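Side-chain contacts in pleckstrin homology domain-containing family A member 8 (Homo sapiens, PDB 5KDI), which probably transfers simple glycosphingolipids between membranes, using the all-helical fold of the glycolipid transfer protein family to bind the lipid: residues Ser12-Leu17 with Thr24-Ala29; Asn61-Thr66 with Leu79-Ala84. The protein carries 2 engineered substitutions. All blocks are in the same frame, centred on the assembly; numbering follows the deposited sequence. Where two conformers were deposited one is given.

Contact 1: residues Ser12-Leu17 with Thr24-Ala29; sequences SDIELL and TEAFLA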
ATOM      1  N   SER A  12      -5.975  -7.871   6.763  1.00 16.69           N
ATOM      2  CA  SER A  12      -6.763  -8.445   7.835  1.00 17.07           C
ATOM      3  C   SER A  12      -6.503  -9.926   8.069  1.00 18.62           C
ATOM      4  O   SER A  12      -6.931 -10.439   9.104  1.00 19.65           O
ATOM      5  CB  SER A  12      -8.229  -8.141   7.653  1.00 19.28           C
ATOM      6  OG  SER A  12      -8.854  -8.807   6.583  1.00 19.70           O
ATOM      7  N   ASP A  13      -5.829 -10.593   7.129  1.00 17.58           N
ATOM      8  CA  ASP A  13      -5.516 -12.008   7.270  1.00 19.99           C
ATOM      9  C   ASP A  13      -4.051 -12.210   7.723  1.00 20.24           C
ATOM     10  O   ASP A  13      -3.583 -13.322   7.805  1.00 26.22           O
ATOM     11  CB  ASP A  13      -5.815 -12.769   5.975  1.00 22.42           C
ATOM     12  CG  ASP A  13      -7.289 -12.994   5.733  1.00 27.50           C
ATOM     13  OD1 ASP A  13      -8.041 -12.974   6.695  1.00 25.95           O
ATOM     14  OD2 ASP A  13      -7.679 -13.128   4.525  1.00 36.07           O
ATOM     15  N   ILE A  14      -3.373 -11.099   8.040  1.00 18.77           N
ATOM     16  CA  ILE A  14      -2.047 -11.128   8.583  1.00 19.91           C
ATOM     17  C   ILE A  14      -2.114 -11.073  10.116  1.00 22.86           C
ATOM     18  O   ILE A  14      -2.617 -10.085  10.711  1.00 25.05           O
ATOM     19  CB  ILE A  14      -1.182  -9.966   8.066  1.00 20.24           C
ATOM     20  CG1 ILE A  14      -1.155  -9.887   6.542  1.00 19.43           C
ATOM     21  CG2 ILE A  14       0.202 -10.068   8.655  1.00 21.67           C
ATOM     22  CD1 ILE A  14      -0.324  -8.748   6.014  1.00 20.93           C
ATOM     23  N   GLU A  15      -1.636 -12.128  10.740  1.00 27.71           N
ATOM     24  CA  GLU A  15      -1.614 -12.122  12.190  1.00 32.41           C
ATOM     25  C   GLU A  15      -0.228 -11.759  12.662  1.00 25.24           C
ATOM     26  O   GLU A  15       0.769 -12.203  12.103  1.00 31.31           O
ATOM     27  CB  GLU A  15      -2.135 -13.442  12.787  1.00 40.13           C
ATOM     28  CG  GLU A  15      -3.690 -13.610  12.725  1.00 45.09           C
ATOM     29  CD  GLU A  15      -4.535 -12.589  13.531  1.00 49.73           C
ATOM     30  OE1 GLU A  15      -4.203 -12.244  14.711  1.00 45.53           O
ATOM     31  OE2 GLU A  15      -5.584 -12.145  12.981  1.00 51.57           O
ATOM     32  N   LEU A  16      -0.202 -10.906  13.680  1.00 28.35           N
ATOM     33  CA  LEU A  16       0.996 -10.428  14.220  1.00 28.39           C
ATOM     34  C   LEU A  16       1.708 -11.465  15.090  1.00 26.78           C
ATOM     35  O   LEU A  16       1.085 -12.284  15.768  1.00 30.69           O
ATOM     36  CB  LEU A  16       0.785  -9.138  15.022  1.00 34.13           C
ATOM     37  CG  LEU A  16       0.164  -7.968  14.249  1.00 28.43           C
ATOM     38  CD1 LEU A  16       0.011  -6.765  15.212  1.00 38.34           C
ATOM     39  CD2 LEU A  16       0.993  -7.613  13.018  1.00 37.38           C
ATOM     40  N   LEU A  17       3.024 -11.373  15.052  1.00 25.08           N
ATOM     41  CA  LEU A  17       3.916 -12.238  15.868  1.00 26.97           C
ATOM     42  C   LEU A  17       4.220 -11.550  17.221  1.00 29.38           C
ATOM     43  O   LEU A  17       3.627 -10.500  17.546  1.00 32.45           O
ATOM     44  CB  LEU A  17       5.173 -12.633  15.020  1.00 24.73           C
ATOM     45  CG  LEU A  17       4.869 -13.338  13.688  1.00 26.78           C
ATOM     46  CD1 LEU A  17       6.150 -13.557  12.918  1.00 29.50           C
ATOM     47  CD2 LEU A  17       4.156 -14.706  13.898  1.00 32.23           C
ATOM     48  N   THR A  24       7.033 -10.663   7.400  1.00 19.65           N
ATOM     49  CA  THR A  24       7.557 -10.019   6.189  1.00 18.48           C
ATOM     50  C   THR A  24       6.871 -10.473   4.898  1.00 18.60           C
ATOM     51  O   THR A  24       6.440  -9.630   4.140  1.00 17.46           O
ATOM     52  CB  THR A  24       9.051 -10.328   6.081  1.00 17.01           C
ATOM     53  OG1 THR A  24       9.679  -9.874   7.312  1.00 18.12           O
ATOM     54  CG2 THR A  24       9.708  -9.656   4.849  1.00 20.17           C
ATOM     55  N   GLU A  25       6.811 -11.795   4.637  1.00 20.13           N
ATOM     56  CA  GLU A  25       6.268 -12.265   3.345  1.00 20.53           C
ATOM     57  C   GLU A  25       4.825 -11.876   3.173  1.00 19.72           C
ATOM     58  O   GLU A  25       4.416 -11.426   2.103  1.00 20.60           O
ATOM     59  CB  GLU A  25       6.437 -13.768   3.090  1.00 27.36           C
ATOM     60  CG  GLU A  25       7.835 -14.344   3.216  1.00 33.41           C
ATOM     61  CD  GLU A  25       7.900 -15.847   2.738  1.00 38.98           C
ATOM     62  OE1 GLU A  25       6.907 -16.376   2.132  1.00 42.43           O
ATOM     63  OE2 GLU A  25       8.938 -16.522   3.024  1.00 38.34           O
ATOM     64  N   ALA A  26       4.014 -12.083   4.201  1.00 21.31           N
ATOM     65  CA  ALA A  26       2.590 -11.768   4.091  1.00 19.42           C
ATOM     66  C   ALA A  26       2.336 -10.284   3.836  1.00 17.88           C
ATOM     67  O   ALA A  26       1.483  -9.910   3.027  1.00 18.61           O
ATOM     68  CB  ALA A  26       1.812 -12.272   5.310  1.00 24.28           C
ATOM     69  N   PHE A  27       3.068  -9.426   4.527  1.00 19.47           N
ATOM     70  CA  PHE A  27       2.964  -8.000   4.301  1.00 16.14           C
ATOM     71  C   PHE A  27       3.283  -7.638   2.858  1.00 14.77           C
ATOM     72  O   PHE A  27       2.571  -6.860   2.233  1.00 19.03           O
ATOM     73  CB  PHE A  27       3.806  -7.237   5.331  1.00 16.41           C
ATOM     74  CG  PHE A  27       3.657  -5.742   5.207  1.00 18.58           C
ATOM     75  CD1 PHE A  27       2.667  -5.102   5.940  1.00 22.34           C
ATOM     76  CD2 PHE A  27       4.475  -4.997   4.412  1.00 22.53           C
ATOM     77  CE1 PHE A  27       2.502  -3.754   5.864  1.00 27.03           C
ATOM     78  CE2 PHE A  27       4.338  -3.601   4.353  1.00 24.61           C
ATOM     79  CZ  PHE A  27       3.348  -3.010   5.068  1.00 25.35           C
ATOM     80  N   LEU A  28       4.409  -8.149   2.347  1.00 16.60           N
ATOM     81  CA  LEU A  28       4.844  -7.813   1.002  1.00 16.89           C
ATOM     82  C   LEU A  28       3.820  -8.339  -0.024  1.00 17.67           C
ATOM     83  O   LEU A  28       3.588  -7.718  -1.067  1.00 19.44           O
ATOM     84  CB  LEU A  28       6.237  -8.295   0.741  1.00 17.20           C
ATOM     85  CG  LEU A  28       7.350  -7.616   1.584  1.00 17.36           C
ATOM     86  CD1 LEU A  28       8.686  -8.254   1.220  1.00 20.37           C
ATOM     87  CD2 LEU A  28       7.400  -6.113   1.339  1.00 20.25           C
ATOM     88  N   ALA A  29       3.213  -9.491   0.269  1.00 19.56           N
ATOM     89  CA  ALA A  29       2.171 -10.045  -0.642  1.00 20.18           C
ATOM     90  C   ALA A  29       0.951  -9.162  -0.703  1.00 20.87           C
ATOM     91  O   ALA A  29       0.363  -8.960  -1.781  1.00 20.97           O
ATOM     92  CB  ALA A  29       1.791 -11.486  -0.244  1.00 24.12           C
TER
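Ile14 lays its longer branch against the start of helix 24-32, where it meets the methyl of Ala26 and the peptide that joins Ala26 to Phe27. The backbones come near enough for this, 6.5 Å between Ile14 CA and Ala26 CA, because alanine puts no more than a methyl on the face of the helix turned to the incoming chain. Ile14 CG1 rests on that methyl, 4.0 Å from Ala26 CB. With CG1 beside its own backbone N (chi1 -54°) and CD1 fully extended beyond it (chi2 179°), the branch carries its terminal methyl onto the helix backbone. There Ile14 CD1 lies 3.7 Å from Ala26 O and is almost as close to Phe27 N, a contact with both the oxygen and the nitrogen of one peptide group. No hydrogen bond crosses this interface, so the fit is van der Waals in character. A branched aliphatic residue suits this buried place, filling it without introducing a polar atom that would need a partner. Phe27 joins through the root of its side chain: Ile14 CD1 is 4.5 Å from Phe27 CB, while the ring, with CG anti to the backbone N (chi1 -176°), is carried on into the buried, largely apolar interior. Thus Ile14, from the loop ahead of the helix, packs against its first turn. Deeper in, the side chain of Phe27 touches Leu97 and Leu104 of helix 93-115, Leu74 of helix 74-83 and Gln192 of helix 172-202, joining the N-terminal segment and its helix to the core of the GLTP fold.

Contact 2: residues Asn61-Thr66 with Leu79-Ala84; sequences NQKYIT and LHEVEA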
ATOM      1  N   ASN A  61      12.490  -7.563   0.050  1.00 18.28           N
ATOM      2  CA  ASN A  61      12.665  -8.983  -0.165  1.00 19.08           C
ATOM      3  C   ASN A  61      14.133  -9.358  -0.298  1.00 18.87           C
ATOM      4  O   ASN A  61      14.564 -10.422   0.206  1.00 22.69           O
ATOM      5  CB  ASN A  61      11.846  -9.410  -1.345  1.00 20.84           C
ATOM      6  CG  ASN A  61      11.657 -10.861  -1.396  1.00 29.04           C
ATOM      7  OD1 ASN A  61      11.056 -11.451  -0.493  1.00 39.62           O
ATOM      8  ND2 ASN A  61      12.275 -11.475  -2.416  1.00 33.02           N
ATOM      9  N   GLN A  62      14.924  -8.494  -0.948  1.00 18.83           N
ATOM     10  CA  GLN A  62      16.342  -8.741  -1.119  1.00 24.10           C
ATOM     11  C   GLN A  62      17.076  -8.902   0.217  1.00 24.73           C
ATOM     12  O   GLN A  62      17.996  -9.681   0.312  1.00 24.99           O
ATOM     13  CB  GLN A  62      17.004  -7.630  -1.927  1.00 27.52           C
ATOM     14  CG  GLN A  62      16.809  -7.738  -3.383  1.00 31.76           C
ATOM     15  CD  GLN A  62      17.364  -6.501  -4.188  1.00 36.60           C
ATOM     16  OE1 GLN A  62      17.683  -5.386  -3.649  1.00 45.32           O
ATOM     17  NE2 GLN A  62      17.431  -6.701  -5.493  1.00 51.34           N
ATOM     18  N   LYS A  63      16.702  -8.127   1.227  1.00 18.64           N
ATOM     19  CA  LYS A  63      17.286  -8.279   2.538  1.00 20.08           C
ATOM     20  C   LYS A  63      16.690  -9.572   3.188  1.00 20.07           C
ATOM     21  O   LYS A  63      17.437 -10.369   3.771  1.00 21.66           O
ATOM     22  CB  LYS A  63      17.054  -7.062   3.438  1.00 22.40           C
ATOM     23  CG  LYS A  63      17.801  -5.798   2.992  1.00 27.35           C
ATOM     24  CD  LYS A  63      19.277  -5.992   2.853  1.00 31.68           C
ATOM     25  CE  LYS A  63      20.052  -4.685   2.712  1.00 32.35           C
ATOM     26  NZ  LYS A  63      20.363  -4.004   4.071  1.00 27.87           N
ATOM     27  N   TYR A  64      15.385  -9.710   3.130  1.00 19.80           N
ATOM     28  CA  TYR A  64      14.680 -10.830   3.744  1.00 18.93           C
ATOM     29  C   TYR A  64      15.327 -12.181   3.385  1.00 19.89           C
ATOM     30  O   TYR A  64      15.648 -13.007   4.285  1.00 22.05           O
ATOM     31  CB  TYR A  64      13.214 -10.832   3.333  1.00 18.65           C
ATOM     32  CG  TYR A  64      12.464 -12.054   3.748  1.00 19.08           C
ATOM     33  CD1 TYR A  64      12.309 -12.377   5.082  1.00 21.19           C
ATOM     34  CD2 TYR A  64      11.821 -12.831   2.802  1.00 22.41           C
ATOM     35  CE1 TYR A  64      11.590 -13.508   5.467  1.00 23.37           C
ATOM     36  CE2 TYR A  64      11.110 -13.964   3.193  1.00 26.96           C
ATOM     37  CZ  TYR A  64      10.984 -14.282   4.519  1.00 25.07           C
ATOM     38  OH  TYR A  64      10.274 -15.386   4.920  1.00 29.10           O
ATOM     39  N   ILE A  65      15.496 -12.408   2.065  1.00 21.02           N
ATOM     40  CA  ILE A  65      15.928 -13.707   1.551  1.00 23.41           C
ATOM     41  C   ILE A  65      17.361 -14.099   1.944  1.00 23.52           C
ATOM     42  O   ILE A  65      17.774 -15.274   1.876  1.00 29.02           O
ATOM     43  CB  ILE A  65      15.741 -13.853   0.023  1.00 23.65           C
ATOM     44  CG1 ILE A  65      16.654 -12.888  -0.762  1.00 25.53           C
ATOM     45  CG2 ILE A  65      14.264 -13.775  -0.349  1.00 27.30           C
ATOM     46  CD1 ILE A  65      16.525 -13.082  -2.286  1.00 33.37           C
ATOM     47  N   THR A  66      18.097 -13.097   2.392  1.00 24.63           N
ATOM     48  CA  THR A  66      19.442 -13.267   2.873  1.00 27.16           C
ATOM     49  C   THR A  66      19.498 -14.110   4.180  1.00 29.31           C
ATOM     50  O   THR A  66      20.540 -14.770   4.473  1.00 34.20           O
ATOM     51  CB  THR A  66      19.895 -11.783   3.042  0.70 34.79           C
ATOM     52  OG1 THR A  66      20.889 -11.451   2.084  0.70 41.68           O
ATOM     53  CG2 THR A  66      20.194 -11.355   4.457  0.70 22.53           C
ATOM     54  N   LEU A  79      15.375  -3.024  12.314  1.00 20.19           N
ATOM     55  CA  LEU A  79      16.236  -2.923  13.506  1.00 22.67           C
ATOM     56  C   LEU A  79      17.634  -3.451  13.197  1.00 20.42           C
ATOM     57  O   LEU A  79      18.652  -2.934  13.721  1.00 22.12           O
ATOM     58  CB  LEU A  79      15.609  -3.666  14.672  1.00 24.67           C
ATOM     59  CG  LEU A  79      14.379  -2.935  15.263  1.00 27.62           C
ATOM     60  CD1 LEU A  79      13.716  -3.769  16.377  1.00 33.79           C
ATOM     61  CD2 LEU A  79      14.639  -1.484  15.638  1.00 33.45           C
ATOM     62  N   HIS A  80      17.743  -4.482  12.355  1.00 20.07           N
ATOM     63  CA  HIS A  80      19.092  -4.936  11.935  1.00 21.61           C
ATOM     64  C   HIS A  80      19.830  -3.883  11.168  1.00 20.60           C
ATOM     65  O   HIS A  80      21.058  -3.696  11.373  1.00 21.62           O
ATOM     66  CB  HIS A  80      19.019  -6.210  11.148  1.00 22.01           C
ATOM     67  CG  HIS A  80      20.337  -6.607  10.563  1.00 23.43           C
ATOM     68  ND1 HIS A  80      21.330  -7.199  11.324  1.00 31.89           N
ATOM     69  CD2 HIS A  80      20.864  -6.440   9.272  1.00 32.63           C
ATOM     70  CE1 HIS A  80      22.419  -7.387  10.529  1.00 34.60           C
ATOM     71  NE2 HIS A  80      22.110  -6.955   9.276  1.00 34.14           N
ATOM     72  N   GLU A  81      19.121  -3.206  10.248  1.00 19.47           N
ATOM     73  CA  GLU A  81      19.767  -2.132   9.477  1.00 18.92           C
ATOM     74  C   GLU A  81      20.277  -1.035  10.344  1.00 18.79           C
ATOM     75  O   GLU A  81      21.320  -0.479  10.079  1.00 22.45           O
ATOM     76  CB  GLU A  81      18.866  -1.638   8.340  1.00 18.41           C
ATOM     77  CG  GLU A  81      18.704  -2.649   7.187  1.00 20.04           C
ATOM     78  CD  GLU A  81      18.049  -2.071   5.945  1.00 20.38           C
ATOM     79  OE1 GLU A  81      17.438  -1.001   6.053  1.00 19.58           O
ATOM     80  OE2 GLU A  81      18.165  -2.740   4.887  1.00 20.83           O
ATOM     81  N   VAL A  82      19.481  -0.678  11.341  1.00 19.48           N
ATOM     82  CA  VAL A  82      19.877   0.337  12.325  1.00 21.27           C
ATOM     83  C   VAL A  82      21.140  -0.138  13.103  1.00 20.89           C
ATOM     84  O   VAL A  82      22.123   0.617  13.162  1.00 27.26           O
ATOM     85  CB  VAL A  82      18.694   0.657  13.288  1.00 23.22           C
ATOM     86  CG1 VAL A  82      19.168   1.393  14.531  1.00 28.11           C
ATOM     87  CG2 VAL A  82      17.542   1.342  12.483  1.00 25.97           C
ATOM     88  N   GLU A  83      21.128  -1.387  13.570  1.00 23.09           N
ATOM     89  CA  GLU A  83      22.260  -1.938  14.361  1.00 26.76           C
ATOM     90  C   GLU A  83      23.564  -1.940  13.532  1.00 24.71           C
ATOM     91  O   GLU A  83      24.644  -1.632  14.035  1.00 28.31           O
ATOM     92  CB  GLU A  83      21.973  -3.362  14.867  0.50 28.26           C
ATOM     93  CG  GLU A  83      23.147  -4.067  15.563  0.50 31.19           C
ATOM     94  CD  GLU A  83      22.782  -5.463  16.058  0.50 42.15           C
ATOM     95  OE1 GLU A  83      22.245  -6.278  15.265  0.50 52.60           O
ATOM     96  OE2 GLU A  83      23.033  -5.754  17.257  0.50 52.83           O
ATOM     97  N   ALA A  84      23.426  -2.309  12.264  1.00 25.26           N
ATOM     98  CA  ALA A  84      24.525  -2.389  11.314  1.00 26.24           C
ATOM     99  C   ALA A  84      24.929  -1.027  10.703  1.00 27.50           C
ATOM    100  O   ALA A  84      25.901  -0.950   9.954  1.00 27.15           O
ATOM    101  CB  ALA A  84      24.270  -3.437  10.231  1.00 27.70           C
TER
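Lys63 and Glu81 have the nearest pair of CA atoms across the two segments, with 9.6 Å from Lys63 CA to Glu81 CA, a gap that long side chains must bridge. Within the GLTP fold they stand near the C-terminal ends of two successive helices, 47-64 and 74-83, and a single salt bridge connects them. Both side chains set out toward the other helix. That of Glu81 reaches out nearly straight (chi2 -168°), whereas Lys63 turns sharply at its second torsion (-56°) and again at its last, and so folds round one oxygen. Glu81 OE2 consequently meets aliphatic parts of the lysine as well as its amino group: Lys63 CG lies 3.6 Å from Glu81 OE2, and Lys63 CE is about as near. Lysine suits its place, since its flexible chain can reach the buried acid from a partly exposed position. The carboxylate has further partners. Its OE2 accepts a hydrogen bond from Ala93 N, at the start of helix 93-115, and its OE1 is hydrogen-bonded to Thr94 OG1; together with the lysine these should fix the orientation of the group and probably stabilise its negative charge. A glutamate here can therefore serve three helices at once. His80, one residue earlier, has its ring edge-to-face with Phe71 of the intervening loop; its NE2 stands 6.2 Å from Lys63 NZ, and a positive charge on the amine would tend to disfavour protonation of the imidazole. The bond itself is short, 2.7 Å from Lys63 NZ to Glu81 OE2, and the amine meets the anti side of that oxygen, 31° out of the carboxylate plane.

Overall arrangement
From the N terminus, the chain first closes a short loop at contact 1, where six non-helical residues separate 12-17 from 24-29. It then continues through helices 24-32 and 35-41 into helix 47-64, whose end opens contact 2; this second loop encloses twelve residues, among them the first turn of helix 74-83. The contacts follow in series, neither nested nor crossed, with centres about 17 Å apart. They nevertheless touch: Glu25 OE2 lies 2.6 Å from Tyr64 OH, a probable hydrogen bond, and Thr24 packs on the same tyrosine. Helix 24-32 thus connects the N-terminal segment with helix 47-64, and contact 2 extends the linkage to helices 74-83 and 93-115.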